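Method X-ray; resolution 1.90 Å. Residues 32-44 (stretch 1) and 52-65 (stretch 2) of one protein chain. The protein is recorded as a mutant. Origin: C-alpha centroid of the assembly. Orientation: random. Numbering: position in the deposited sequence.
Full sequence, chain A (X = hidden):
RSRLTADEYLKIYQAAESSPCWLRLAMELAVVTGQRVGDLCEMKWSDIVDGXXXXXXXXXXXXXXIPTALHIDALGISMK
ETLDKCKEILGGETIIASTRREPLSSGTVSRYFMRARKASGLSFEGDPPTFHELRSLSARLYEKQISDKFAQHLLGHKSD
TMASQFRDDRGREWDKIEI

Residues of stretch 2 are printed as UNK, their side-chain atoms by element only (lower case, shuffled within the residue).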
# COMPACT_ATOMS: atom_id res chain seq x y z
N VAL A 32 15.08 2.80 19.17
CA VAL A 32 15.10 2.35 20.56
C VAL A 32 14.38 1.01 20.82
O VAL A 32 14.69 0.32 21.79
CB VAL A 32 14.62 3.47 21.53
CG1 VAL A 32 13.10 3.60 21.53
CG2 VAL A 32 15.15 3.23 22.93
N THR A 33 13.42 0.63 19.96
CA THR A 33 12.73 -0.65 20.15
C THR A 33 13.23 -1.72 19.19
O THR A 33 13.01 -2.91 19.41
CB THR A 33 11.18 -0.55 19.98
OG1 THR A 33 10.85 -0.33 18.60
CG2 THR A 33 10.59 0.57 20.84
N GLY A 34 13.87 -1.30 18.10
CA GLY A 34 14.37 -2.23 17.10
C GLY A 34 13.30 -3.02 16.34
O GLY A 34 13.62 -3.98 15.63
N GLN A 35 12.03 -2.60 16.45
CA GLN A 35 10.94 -3.31 15.78
C GLN A 35 10.71 -2.92 14.32
O GLN A 35 10.97 -1.78 13.92
CB GLN A 35 9.65 -3.17 16.59
CG GLN A 35 9.75 -3.73 18.02
CD GLN A 35 10.35 -5.13 18.06
OE1 GLN A 35 9.81 -6.08 17.49
NE2 GLN A 35 11.50 -5.26 18.71
N ARG A 36 10.25 -3.88 13.52
CA ARG A 36 9.97 -3.64 12.10
C ARG A 36 8.90 -2.55 12.02
O ARG A 36 8.05 -2.45 12.91
CB ARG A 36 9.46 -4.91 11.44
CG ARG A 36 10.46 -6.06 11.41
CD ARG A 36 9.89 -7.22 10.62
NE ARG A 36 10.77 -8.39 10.57
CZ ARG A 36 10.91 -9.27 11.55
NH1 ARG A 36 10.24 -9.13 12.69
NH2 ARG A 36 11.70 -10.32 11.39
N VAL A 37 8.92 -1.78 10.93
CA VAL A 37 7.97 -0.68 10.75
C VAL A 37 6.50 -1.13 10.83
O VAL A 37 5.67 -0.42 11.43
CB VAL A 37 8.26 0.15 9.46
CG1 VAL A 37 8.08 -0.69 8.20
CG2 VAL A 37 7.40 1.42 9.43
N GLY A 38 6.20 -2.32 10.31
CA GLY A 38 4.85 -2.84 10.37
C GLY A 38 4.39 -2.95 11.81
O GLY A 38 3.26 -2.58 12.15
N ASP A 39 5.28 -3.40 12.68
CA ASP A 39 4.94 -3.53 14.09
C ASP A 39 4.89 -2.19 14.81
O ASP A 39 4.07 -2.01 15.72
CB ASP A 39 5.87 -4.51 14.80
CG ASP A 39 5.75 -5.92 14.24
OD1 ASP A 39 4.61 -6.35 13.97
OD2 ASP A 39 6.79 -6.58 14.04
N LEU A 40 5.73 -1.23 14.41
CA LEU A 40 5.70 0.09 15.04
C LEU A 40 4.32 0.70 14.80
O LEU A 40 3.72 1.29 15.71
CB LEU A 40 6.76 1.01 14.42
CG LEU A 40 8.24 0.75 14.68
CD1 LEU A 40 9.05 1.73 13.86
CD2 LEU A 40 8.57 0.90 16.16
N CYS A 41 3.83 0.57 13.58
CA CYS A 41 2.52 1.11 13.20
C CYS A 41 1.34 0.43 13.91
O CYS A 41 0.26 1.01 14.02
CB CYS A 41 2.35 1.05 11.68
SG CYS A 41 3.46 2.16 10.77
N GLU A 42 1.56 -0.78 14.43
CA GLU A 42 0.52 -1.53 15.14
C GLU A 42 0.45 -1.28 16.66
O GLU A 42 -0.61 -1.45 17.28
CB GLU A 42 0.69 -3.04 14.87
CG GLU A 42 0.36 -3.47 13.44
CD GLU A 42 -1.08 -3.18 13.06
OE1 GLU A 42 -1.99 -3.61 13.82
OE2 GLU A 42 -1.32 -2.53 12.02
N MET A 43 1.56 -0.83 17.24
CA MET A 43 1.65 -0.55 18.68
C MET A 43 0.57 0.38 19.20
O MET A 43 0.32 1.43 18.61
CB MET A 43 3.02 0.05 19.01
CG MET A 43 4.19 -0.84 18.67
SD MET A 43 5.74 -0.02 19.00
CE MET A 43 6.86 -1.36 18.72
N LYS A 44 -0.03 0.01 20.32
CA LYS A 44 -1.08 0.81 20.95
C LYS A 44 -0.74 1.02 22.42
O LYS A 44 0.05 0.28 22.99
CB LYS A 44 -2.44 0.11 20.85
CG LYS A 44 -2.93 -0.12 19.43
CD LYS A 44 -4.38 -0.61 19.42
CE LYS A 44 -4.62 -1.71 20.46
NZ LYS A 44 -3.71 -2.89 20.33
N UNK A 52 6.23 -2.22 30.58
CA UNK A 52 6.62 -3.11 29.48
C UNK A 52 5.71 -2.94 28.28
O UNK A 52 4.49 -2.86 28.43
c UNK A 52 8.94 -5.58 29.99
c UNK A 52 10.22 -5.66 32.02
c UNK A 52 6.63 -4.57 29.92
c UNK A 52 9.18 -5.07 32.71
o UNK A 52 11.38 -5.97 32.70
c UNK A 52 8.01 -4.74 32.03
c UNK A 52 7.88 -4.98 30.66
c UNK A 52 10.12 -5.92 30.66
N UNK A 53 6.31 -2.84 27.10
CA UNK A 53 5.58 -2.71 25.84
C UNK A 53 5.56 -4.10 25.22
O UNK A 53 6.60 -4.65 24.86
c UNK A 53 5.82 -1.65 23.43
c UNK A 53 6.69 -0.67 22.68
c UNK A 53 6.27 -1.71 24.90
c UNK A 53 4.36 -1.27 23.31
N UNK A 54 4.37 -4.70 25.17
CA UNK A 54 4.18 -6.04 24.63
C UNK A 54 4.02 -6.00 23.12
O UNK A 54 3.16 -5.30 22.60
c UNK A 54 3.85 -8.74 28.37
c UNK A 54 2.96 -6.71 25.28
c UNK A 54 3.49 -6.46 29.04
c UNK A 54 3.83 -7.77 29.35
c UNK A 54 3.18 -6.13 27.73
c UNK A 54 3.54 -8.40 27.06
o UNK A 54 4.17 -8.10 30.64
c UNK A 54 3.21 -7.09 26.72
N UNK A 55 4.85 -6.77 22.43
CA UNK A 55 4.83 -6.80 20.98
C UNK A 55 4.78 -8.21 20.41
O UNK A 55 5.61 -9.06 20.76
c UNK A 55 6.20 -6.30 18.89
c UNK A 55 6.10 -4.61 20.75
c UNK A 55 6.10 -6.10 20.40
N UNK A 56 3.78 -8.48 19.58
CA UNK A 56 3.73 -9.75 18.88
C UNK A 56 4.04 -9.38 17.45
O UNK A 56 3.25 -8.69 16.79
c UNK A 56 2.37 -10.44 18.93
c UNK A 56 1.18 -12.56 18.11
o UNK A 56 1.08 -13.47 17.27
c UNK A 56 2.43 -11.72 18.08
o UNK A 56 0.30 -12.32 18.97
N UNK A 57 5.19 -9.79 16.97
CA UNK A 57 5.60 -9.46 15.62
C UNK A 57 4.63 -10.07 14.62
O UNK A 57 4.39 -11.28 14.62
c UNK A 57 9.44 -9.58 16.15
o UNK A 57 9.77 -10.48 15.39
c UNK A 57 7.03 -9.90 15.40
n UNK A 57 10.32 -8.77 16.73
c UNK A 57 7.99 -9.30 16.45
N UNK A 58 4.09 -9.20 13.76
CA UNK A 58 3.12 -9.57 12.74
C UNK A 58 3.60 -10.66 11.79
O UNK A 58 2.85 -11.59 11.47
o UNK A 58 2.12 -7.33 12.74
c UNK A 58 2.72 -8.32 11.93
N UNK A 59 4.84 -10.54 11.34
CA UNK A 59 5.41 -11.49 10.40
C UNK A 59 5.82 -12.84 11.00
O UNK A 59 5.45 -13.90 10.48
c UNK A 59 8.61 -11.04 8.19
n UNK A 59 9.85 -13.22 7.87
c UNK A 59 9.39 -11.94 7.23
c UNK A 59 7.30 -11.70 8.66
c UNK A 59 6.60 -10.83 9.70
N UNK A 60 6.54 -12.80 12.11
CA UNK A 60 7.07 -14.01 12.74
C UNK A 60 6.26 -14.64 13.87
O UNK A 60 6.44 -15.82 14.16
c UNK A 60 8.46 -13.73 13.30
c UNK A 60 9.37 -13.19 12.20
o UNK A 60 8.35 -12.75 14.35
N UNK A 61 5.42 -13.84 14.53
CA UNK A 61 4.64 -14.36 15.64
C UNK A 61 5.41 -14.34 16.94
O UNK A 61 4.90 -14.77 17.98
N UNK A 62 6.65 -13.83 16.91
CA UNK A 62 7.49 -13.75 18.10
C UNK A 62 6.87 -12.75 19.08
O UNK A 62 6.54 -11.63 18.70
c UNK A 62 8.93 -13.32 17.74
c UNK A 62 9.58 -14.40 16.90
c UNK A 62 9.77 -13.07 19.00
N UNK A 63 6.70 -13.17 20.33
CA UNK A 63 6.11 -12.34 21.37
C UNK A 63 7.14 -11.89 22.40
O UNK A 63 7.67 -12.71 23.15
c UNK A 63 3.71 -13.20 21.24
n UNK A 63 3.35 -15.98 20.50
c UNK A 63 4.97 -13.10 22.07
c UNK A 63 2.65 -14.06 21.90
c UNK A 63 3.05 -15.52 21.88
N UNK A 64 7.40 -10.58 22.47
CA UNK A 64 8.38 -10.04 23.41
C UNK A 64 7.83 -8.92 24.27
O UNK A 64 6.91 -8.21 23.86
c UNK A 64 10.44 -7.85 20.93
c UNK A 64 10.32 -10.65 21.91
c UNK A 64 9.64 -9.52 22.67
c UNK A 64 9.26 -8.42 21.68
N UNK A 65 8.38 -8.77 25.47
CA UNK A 65 7.97 -7.71 26.38
C UNK A 65 9.18 -6.78 26.48
O UNK A 65 10.23 -7.17 27.02
c UNK A 65 7.61 -8.29 27.75
O HOH W 1 12.10 -11.65 13.90
O HOH W 2 6.65 -8.31 11.79
O HOH W 3 2.52 -5.81 15.62

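Position 52 has one carbon, then a six-carbon ring bearing one oxygen. It lies beyond reach of stretch 1. It is Tyr-52.

Position 53 has four carbons, forked at the second, which means leucine. One fork tip of Leu-53, CD2, packs 3.9 Å from Met-43 SD.

Position 54 repeats the six-carbon ring with one oxygen and touches nothing on stretch 1. It is Tyr-54.

Position 55 has three carbons, branched at CB, and points toward stretch 1. It is Val-55. Its CG2 lies 3.9 Å from Met-43 CE, and its CG1 lies 3.9 Å from Gln-35 OE1.

Position 56 has three carbons, the third carrying two oxygens. CA-to-CB points away from stretch 1. It is Glu-56.

Position 57 has three carbons ending in one oxygen and one nitrogen. The chain length gives glutamine rather than asparagine. Gln-57 NE2 donates to Gln-35 OE1 at 2.8 Å, and Arg-36 NH1 donates to Gln-57 OE1 at 3.1 Å.

Position 58 has one carbon and one oxygen. It is Ser-58. Its OG and its backbone N each donate to Asp-39 OD1, both at 2.9 Å.

Position 59 has four carbons in a row ending in nitrogen. It is Lys-59. Its CD lies over one face of the Arg-36 guanidinium, 4.2 Å from Arg-36 NE.

Position 60 has one carbon carrying one oxygen and one carbon. It is Thr-60. Its OG1 donates to Gln-57 OE1 at 2.9 Å, and its CG2 lies 3.8 Å from Arg-36 NH2.

Position 61 has no side-chain atoms. At its backbone angles a CB would jam against the preceding carbonyl O. It is Gly-61.

Position 62 has three carbons branched at CB and makes no contact with stretch 1. It is Val-62.

Position 63 has four carbons ending in nitrogen, out of reach. It is Lys-63.

Position 64 has four carbons, forked at the first, with one arm two carbons long. It is Ile-64. The end of that arm, CD1, lies 3.6 Å from Gln-35 NE2.

Position 65 has a single carbon, far from stretch 1. It is Ala-65.

The contact joins an apolar patch to a polar network. Met-43 packs on Leu-53 and Val-55. Gln-57 uses both ends of its amide, giving to Gln-35 and accepting from Arg-36. Asp-39 receives both donors of Ser-58 on one oxygen. Water 2 donates to Asp-39 OD2 at 2.8 Å and accepts from Lys-59 N at 2.9 Å, so the carboxylate's other oxygen is also tied to stretch 2.

Stretch 2, residues 52-65: YLYVEQSKTGVKIA
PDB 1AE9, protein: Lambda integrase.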